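Non-reducing end alpha-L-arabinofuranosidase BoGH43B (PDB 5JOZ) cleaves terminal non-reducing alpha-L-arabinofuranoside residues from xyloglucan branches, turning 'S' units into 'X' units during xyloglucan breakdown. Local coordinates at residues Cys68-Gly73 and Ala393-His398; Gly91-Tyr94 and Gly98-Gly101; Leu244-Trp249 and Phe297-Ser302. One frame throughout, in Å; residues are numbered along the deposited sequence.

How the contacts relate
Contact 1 joins the five-bladed beta-propeller of the family 43 hydrolase to the concanavalin-like beta-sandwich that follows it in the chain. Contacts 2 and 3 both fall within the loop that contact 1 closes. Contact 2, in the second blade, touches contact 1 (Cys-68 CB to Tyr-94 O 4.0 Å; centres about 18 Å apart). These two lie nearer the catalytic centre; between side chains, Thr-92 is about 6 Å from Asp-126, which probably tunes the pKa of the catalytic acid and orients acid and substrate, and Ser-71 about 11 Å from Asp-16, the probable proton acceptor. Contact 3 is remote, its centre about 39 Å from that of contact 1 and about 36 Å from that of contact 2.

Contact 1: Cys68-Gly73 and Ala393-His398; sequences CNASTG and ADDKNH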
loop_
_atom_site.group_PDB
_atom_site.type_symbol
_atom_site.label_atom_id
_atom_site.label_comp_id
_atom_site.label_asym_id
_atom_site.label_seq_id
_atom_site.Cartn_x
_atom_site.Cartn_y
_atom_site.Cartn_z
ATOM N N CYS A 68 -6.377 7.226 14.209
ATOM C CA CYS A 68 -6.203 7.751 12.843
ATOM C C CYS A 68 -7.410 7.398 11.966
ATOM O O CYS A 68 -8.038 6.345 12.138
ATOM C CB CYS A 68 -4.888 7.254 12.202
ATOM S SG CYS A 68 -4.968 5.652 11.354
ATOM N N ASN A 69 -7.733 8.297 11.047
ATOM C CA ASN A 69 -8.802 8.065 10.082
ATOM C C ASN A 69 -8.402 6.964 9.119
ATOM O O ASN A 69 -7.215 6.801 8.791
ATOM C CB ASN A 69 -9.146 9.344 9.288
ATOM C CG ASN A 69 -10.025 10.327 10.069
ATOM O OD1 ASN A 69 -10.647 9.982 11.076
ATOM N ND2 ASN A 69 -10.094 11.563 9.580
ATOM N N ALA A 70 -9.400 6.197 8.688
ATOM C CA ALA A 70 -9.210 5.210 7.637
ATOM C C ALA A 70 -8.989 5.960 6.338
ATOM O O ALA A 70 -9.698 6.934 6.056
ATOM C CB ALA A 70 -10.425 4.312 7.516
ATOM N N SER A 71 -7.962 5.552 5.591
ATOM C CA SER A 71 -7.757 5.972 4.207
ATOM C C SER A 71 -7.035 7.314 4.061
ATOM O O SER A 71 -6.344 7.509 3.069
ATOM C CB SER A 71 -9.081 5.999 3.427
ATOM O OG SER A 71 -8.848 5.819 2.047
ATOM N N THR A 72 -7.223 8.234 5.015
ATOM C CA THR A 72 -6.536 9.535 5.039
ATOM C C THR A 72 -5.645 9.746 6.274
ATOM O O THR A 72 -5.027 10.797 6.403
ATOM C CB THR A 72 -7.564 10.689 4.956
ATOM O OG1 THR A 72 -8.555 10.518 5.975
ATOM C CG2 THR A 72 -8.252 10.715 3.591
ATOM N N GLY A 73 -5.573 8.764 7.172
ATOM C CA GLY A 73 -4.657 8.804 8.318
ATOM C C GLY A 73 -3.551 7.767 8.188
ATOM O O GLY A 73 -3.577 6.909 7.288
ATOM N N ALA A 393 -13.025 -1.487 1.817
ATOM C CA ALA A 393 -12.454 -0.281 1.220
ATOM C C ALA A 393 -12.019 0.676 2.331
ATOM O O ALA A 393 -10.877 1.137 2.359
ATOM C CB ALA A 393 -13.463 0.367 0.300
ATOM N N ASP A 394 -12.927 0.962 3.252
ATOM C CA ASP A 394 -12.608 1.754 4.449
ATOM C C ASP A 394 -13.627 1.416 5.558
ATOM O O ASP A 394 -14.389 0.461 5.415
ATOM C CB ASP A 394 -12.524 3.267 4.110
ATOM C CG ASP A 394 -13.829 3.836 3.538
ATOM O OD1 ASP A 394 -14.907 3.482 4.034
ATOM O OD2 ASP A 394 -13.779 4.657 2.593
ATOM N N ASP A 395 -13.642 2.190 6.640
ATOM C CA ASP A 395 -14.540 1.926 7.783
ATOM C C ASP A 395 -16.033 2.062 7.467
ATOM O O ASP A 395 -16.855 1.493 8.167
ATOM C CB ASP A 395 -14.192 2.847 8.973
ATOM C CG ASP A 395 -12.813 2.557 9.572
ATOM O OD1 ASP A 395 -12.243 1.484 9.275
ATOM O OD2 ASP A 395 -12.298 3.399 10.354
ATOM N N LYS A 396 -16.366 2.832 6.436
ATOM C CA LYS A 396 -17.748 3.094 6.033
ATOM C C LYS A 396 -18.172 2.314 4.789
ATOM O O LYS A 396 -19.333 2.385 4.407
ATOM C CB LYS A 396 -17.935 4.610 5.767
ATOM C CG LYS A 396 -17.688 5.492 6.990
ATOM C CD LYS A 396 -17.690 6.978 6.669
ATOM C CE LYS A 396 -17.407 7.785 7.935
ATOM N NZ LYS A 396 -17.213 9.245 7.688
ATOM N N ASN A 397 -17.249 1.600 4.138
ATOM C CA ASN A 397 -17.540 0.936 2.866
ATOM C C ASN A 397 -16.863 -0.431 2.798
ATOM O O ASN A 397 -15.642 -0.536 2.660
ATOM C CB ASN A 397 -17.110 1.829 1.702
ATOM C CG ASN A 397 -18.007 3.060 1.545
ATOM O OD1 ASN A 397 -19.041 3.025 0.865
ATOM N ND2 ASN A 397 -17.605 4.160 2.164
ATOM N N HIS A 398 -17.672 -1.475 2.910
ATOM C CA HIS A 398 -17.168 -2.839 3.007
ATOM C C HIS A 398 -18.288 -3.846 2.854
ATOM O O HIS A 398 -19.410 -3.597 3.310
ATOM C CB HIS A 398 -16.490 -3.071 4.370
ATOM C CG HIS A 398 -17.365 -2.756 5.548
ATOM N ND1 HIS A 398 -18.145 -3.707 6.170
ATOM C CD2 HIS A 398 -17.584 -1.598 6.217
ATOM C CE1 HIS A 398 -18.806 -3.155 7.171
ATOM N NE2 HIS A 398 -18.477 -1.876 7.227
HETATM O O HOH W 1 -11.843 6.177 10.123
#
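Ala-70 rests its methyl on the turn at Asp-394 and Asp-395, and this small van der Waals contact is the direct meeting of the two segments. The methyl lies over the face of the Asp-395 carboxylate, CB to OD2 at 3.5 Å, and also meets a methylene, Ala-70 CB to Asp-394 CB at 4.1 Å. Ser-71 adds a looser apolar approach, CB to Asp-394 CB at 4.4 Å, while its hydroxyl is hydrogen-bonded to Thr-477.

The polar link runs through water 1. It accepts from Ala-70 N at 2.8 Å and donates to Asp-395 OD2 at 2.8 Å. The same carboxylate is held by salt bridges from Arg-392 to OD1 and Arg-327 to OD2, which would favour its charged form; Arg-327 also bonds Cys-68 O and so ties both segments together.

Within 393-398, Asp-394 CG sits between the backbone N and the carbonyl carbon (chi1 60°), which turns OD1 back to accept from Lys-396 N at 2.9 Å in an Asx turn. The backbone N of Ala-393 and that of Asp-394 both donate to Asn-397 O, a classic beta bulge.

The propeller loop 68-73, leading into strand 74-83, thus abuts the sandwich where strand 389-392 turns into strand 397-406, with helix 470-473 packed against Asp-394 through Val-473.

Contact 2: Gly91-Tyr94 and Gly98-Gly101; sequences GTNY and GSQG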
loop_
_atom_site.group_PDB
_atom_site.type_symbol
_atom_site.label_atom_id
_atom_site.label_comp_id
_atom_site.label_asym_id
_atom_site.label_seq_id
_atom_site.Cartn_x
_atom_site.Cartn_y
_atom_site.Cartn_z
ATOM N N GLY A 91 9.302 9.047 6.503
ATOM C CA GLY A 91 7.921 9.255 6.069
ATOM C C GLY A 91 7.192 10.181 7.004
ATOM O O GLY A 91 7.809 10.806 7.875
ATOM N N THR A 92 5.883 10.282 6.826
ATOM C CA THR A 92 5.029 11.063 7.729
ATOM C C THR A 92 3.851 10.226 8.249
ATOM O O THR A 92 3.207 9.520 7.482
ATOM C CB THR A 92 4.461 12.292 7.012
ATOM O OG1 THR A 92 5.423 12.795 6.085
ATOM C CG2 THR A 92 4.101 13.386 8.011
ATOM N N ASN A 93 3.578 10.327 9.547
ATOM C CA ASN A 93 2.410 9.710 10.195
ATOM C C ASN A 93 1.417 10.825 10.563
ATOM O O ASN A 93 1.747 11.712 11.349
ATOM C CB ASN A 93 2.891 8.944 11.435
ATOM C CG ASN A 93 1.766 8.264 12.211
ATOM O OD1 ASN A 93 0.720 8.857 12.501
ATOM N ND2 ASN A 93 2.002 7.013 12.587
ATOM N N TYR A 94 0.217 10.791 9.989
ATOM C CA TYR A 94 -0.845 11.751 10.326
ATOM C C TYR A 94 -1.971 11.067 11.075
ATOM O O TYR A 94 -2.594 10.147 10.541
ATOM C CB TYR A 94 -1.441 12.400 9.070
ATOM C CG TYR A 94 -0.515 13.342 8.322
ATOM C CD1 TYR A 94 -0.355 14.670 8.720
ATOM C CD2 TYR A 94 0.181 12.907 7.192
ATOM C CE1 TYR A 94 0.487 15.529 8.024
ATOM C CE2 TYR A 94 1.022 13.759 6.491
ATOM C CZ TYR A 94 1.174 15.069 6.908
ATOM O OH TYR A 94 2.015 15.902 6.200
ATOM N N GLY A 98 0.225 9.826 19.537
ATOM C CA GLY A 98 1.664 9.761 19.787
ATOM C C GLY A 98 2.542 10.080 18.587
ATOM O O GLY A 98 3.763 9.971 18.686
ATOM N N SER A 99 1.943 10.463 17.457
ATOM C CA SER A 99 2.713 10.851 16.272
ATOM C C SER A 99 3.132 12.314 16.385
ATOM O O SER A 99 2.308 13.185 16.682
ATOM C CB SER A 99 1.905 10.645 14.979
ATOM O OG SER A 99 2.602 11.150 13.840
ATOM N N GLN A 100 4.419 12.557 16.154
ATOM C CA GLN A 100 4.987 13.898 16.011
ATOM C C GLN A 100 5.247 14.257 14.529
ATOM O O GLN A 100 5.996 15.177 14.245
ATOM C CB GLN A 100 6.283 13.987 16.833
ATOM C CG GLN A 100 6.150 13.522 18.293
ATOM C CD GLN A 100 7.477 13.424 19.048
ATOM O OE1 GLN A 100 7.716 12.461 19.779
ATOM N NE2 GLN A 100 8.348 14.417 18.873
ATOM N N GLY A 101 4.629 13.540 13.588
ATOM C CA GLY A 101 4.666 13.908 12.164
ATOM C C GLY A 101 5.756 13.166 11.413
ATOM O O GLY A 101 5.700 11.943 11.283
#
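Asn-93 and Ser-99 meet where strand 86-94 hands over to the loop before strand 102-107, and two hydrogen bonds hold the segments together. Ser-99 OG donates to Asn-93 O at 2.7 Å, approaching from above the carbonyl plane. Asn-93 N gives a nearly straight bond to Gly-101 O at 3.2 Å (N-H...O 176°), and here too the donor stands well above the plane of the acceptor carbonyl.

The hydroxyl of Ser-99 works twice. With OG anti to its own backbone N (chi1 174°), it reaches the strand as a donor and also accepts from Gly-101 N at 3.1 Å, making an ST turn. One side chain therefore fixes the bend of the loop and fastens it to the strand.

The tight part is this inner side. Ser-99 CB lies over the face of the Asn-93 amide, nearest OD1 at 3.3 Å, and Asn-93 ND2 is hydrogen-bonded to Pro-64 O in a neighbouring loop. Thr-92 brings its methyl over the backbone of Gly-101, CG2 to C at 3.8 Å, whereas its OG1 is hydrogen-bonded to Tyr-124 O. Touching Pro-127 as well, Thr-92 thus grips the chain on both sides of Asp-126, the probable pKa-modulating residue, whose side chain is about 6 Å from its own. The loose side is the outer curve of the loop: Gly-98 is exposed, and the Gln-100 side chain, also exposed, starts away from the strand.

The arrangement closes a beta hairpin in the second propeller blade. Strand 86-94 runs between strands 74-83 and 102-107, Tyr-94 meeting Tyr-76 of the former edge-to-face, while strand 118-119 brings Trp-119 against Ser-99 and Gln-100.

Contact 3: Leu244-Trp249 and Phe297-Ser302; sequences LKDGSW and FPNLPS
On the hairpin turn joining strands 234-243 and 249-256 of the fifth blade, Asp-246 meets Asn-299 of the loop between strands 294-296 and 311-312. Asn-299 ND2 donates to Asp-246 OD2 at 3.0 Å. The acceptor lies close to the plane of the amide, but the donor stands above the carboxylate, and the two planes are 73° apart.

The other oxygen stays within the turn: Asp-246 OD1 accepts from Ser-248 OG at 2.7 Å on its syn lone pair, and from Ser-248 N at 3.0 Å. The second of these bonds makes an Asx turn, overlapping the end of the type I beta turn from Leu-244 to Gly-247. Asn-299 is itself the centre of an inverse gamma turn. Water 2 gives a second link, donating to Ser-248 OG and accepting from Asn-299 N at 2.9 Å.

Beneath these exposed polar groups the leucines meet obliquely, Leu-244 CD2 to Leu-300 CD1 at 4.0 Å. Leu-300 CG is anti to the carbonyl carbon (chi1 -67°), which brings its branch to the methyls of Leu-244. Phe-26 of strand 25-29, in the first blade, packs against both leucines.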
loop_
_atom_site.group_PDB
_atom_site.type_symbol
_atom_site.label_atom_id
_atom_site.label_comp_id
_atom_site.label_asym_id
_atom_site.label_seq_id
_atom_site.Cartn_x
_atom_site.Cartn_y
_atom_site.Cartn_z
ATOM N N LEU A 244 21.428 1.939 -12.658
ATOM C CA LEU A 244 22.059 0.616 -12.680
ATOM C C LEU A 244 23.574 0.720 -12.866
ATOM O O LEU A 244 24.090 1.757 -13.270
ATOM C CB LEU A 244 21.485 -0.218 -13.826
ATOM C CG LEU A 244 19.972 -0.280 -13.950
ATOM C CD1 LEU A 244 19.548 -1.168 -15.113
ATOM C CD2 LEU A 244 19.377 -0.791 -12.665
ATOM N N LYS A 245 24.261 -0.387 -12.619
ATOM C CA LYS A 245 25.714 -0.500 -12.822
ATOM C C LYS A 245 26.179 -0.271 -14.267
ATOM O O LYS A 245 27.300 0.167 -14.474
ATOM C CB LYS A 245 26.213 -1.862 -12.356
ATOM C CG LYS A 245 26.080 -2.075 -10.858
ATOM C CD LYS A 245 26.606 -3.443 -10.451
ATOM C CE LYS A 245 26.984 -3.471 -8.978
ATOM N NZ LYS A 245 27.711 -4.720 -8.623
ATOM N N ASP A 246 25.325 -0.556 -15.250
ATOM C CA ASP A 246 25.615 -0.205 -16.650
ATOM C C ASP A 246 25.377 1.280 -16.969
ATOM O O ASP A 246 25.445 1.670 -18.129
ATOM C CB ASP A 246 24.819 -1.100 -17.632
ATOM C CG ASP A 246 23.380 -0.615 -17.880
ATOM O OD1 ASP A 246 22.780 0.021 -16.987
ATOM O OD2 ASP A 246 22.846 -0.877 -18.981
ATOM N N GLY A 247 25.057 2.093 -15.967
ATOM C CA GLY A 247 24.837 3.522 -16.181
ATOM C C GLY A 247 23.431 3.966 -16.590
ATOM O O GLY A 247 23.135 5.156 -16.514
ATOM N N SER A 248 22.566 3.034 -16.992
ATOM C CA SER A 248 21.212 3.359 -17.434
ATOM C C SER A 248 20.274 3.650 -16.255
ATOM O O SER A 248 20.532 3.265 -15.107
ATOM C CB SER A 248 20.632 2.241 -18.325
ATOM O OG SER A 248 20.398 1.047 -17.585
ATOM N N TRP A 249 19.176 4.324 -16.569
ATOM C CA TRP A 249 18.252 4.856 -15.569
ATOM C C TRP A 249 16.830 4.292 -15.748
ATOM O O TRP A 249 16.316 4.159 -16.880
ATOM C CB TRP A 249 18.226 6.383 -15.653
ATOM C CG TRP A 249 19.480 7.048 -15.159
ATOM C CD1 TRP A 249 20.657 7.211 -15.849
ATOM C CD2 TRP A 249 19.677 7.661 -13.881
ATOM N NE1 TRP A 249 21.567 7.888 -15.070
ATOM C CE2 TRP A 249 20.990 8.179 -13.861
ATOM C CE3 TRP A 249 18.873 7.817 -12.746
ATOM C CZ2 TRP A 249 21.524 8.826 -12.742
ATOM C CZ3 TRP A 249 19.403 8.462 -11.638
ATOM C CH2 TRP A 249 20.720 8.953 -11.643
ATOM N N PHE A 297 13.246 -5.484 -21.250
ATOM C CA PHE A 297 13.698 -5.813 -19.904
ATOM C C PHE A 297 14.895 -4.929 -19.538
ATOM O O PHE A 297 15.688 -4.582 -20.415
ATOM C CB PHE A 297 14.097 -7.299 -19.860
ATOM C CG PHE A 297 13.954 -7.941 -18.512
ATOM C CD1 PHE A 297 12.701 -8.357 -18.057
ATOM C CD2 PHE A 297 15.067 -8.167 -17.711
ATOM C CE1 PHE A 297 12.560 -8.952 -16.821
ATOM C CE2 PHE A 297 14.935 -8.766 -16.472
ATOM C CZ PHE A 297 13.681 -9.164 -16.027
ATOM N N PRO A 298 15.025 -4.536 -18.254
ATOM C CA PRO A 298 16.251 -3.858 -17.807
ATOM C C PRO A 298 17.524 -4.637 -18.132
ATOM O O PRO A 298 17.464 -5.845 -18.315
ATOM C CB PRO A 298 16.061 -3.776 -16.294
ATOM C CG PRO A 298 14.598 -3.668 -16.121
ATOM C CD PRO A 298 14.016 -4.567 -17.182
ATOM N N ASN A 299 18.662 -3.955 -18.187
ATOM C CA ASN A 299 19.929 -4.638 -18.405
ATOM C C ASN A 299 20.437 -5.268 -17.102
ATOM O O ASN A 299 21.407 -4.826 -16.511
ATOM C CB ASN A 299 20.960 -3.690 -19.012
ATOM C CG ASN A 299 22.133 -4.437 -19.634
ATOM O OD1 ASN A 299 22.110 -5.665 -19.769
ATOM N ND2 ASN A 299 23.165 -3.701 -20.003
ATOM N N LEU A 300 19.750 -6.326 -16.683
ATOM C CA LEU A 300 19.982 -7.021 -15.426
ATOM C C LEU A 300 19.584 -8.469 -15.674
ATOM O O LEU A 300 18.669 -8.714 -16.474
ATOM C CB LEU A 300 19.083 -6.460 -14.314
ATOM C CG LEU A 300 19.308 -5.036 -13.809
ATOM C CD1 LEU A 300 18.119 -4.552 -12.988
ATOM C CD2 LEU A 300 20.592 -4.958 -12.997
ATOM N N PRO A 301 20.239 -9.432 -14.993
ATOM C CA PRO A 301 19.775 -10.809 -15.175
ATOM C C PRO A 301 18.406 -11.062 -14.515
ATOM O O PRO A 301 18.172 -10.669 -13.375
ATOM C CB PRO A 301 20.882 -11.664 -14.534
ATOM C CG PRO A 301 22.015 -10.730 -14.241
ATOM C CD PRO A 301 21.427 -9.359 -14.121
ATOM N N SER A 302 17.515 -11.697 -15.268
ATOM C CA SER A 302 16.213 -12.098 -14.776
ATOM C C SER A 302 16.376 -12.972 -13.526
ATOM O O SER A 302 17.222 -13.865 -13.508
ATOM C CB SER A 302 15.465 -12.859 -15.877
ATOM O OG SER A 302 14.207 -13.311 -15.434
HETATM O O HOH W 2 18.734 -1.040 -18.383
#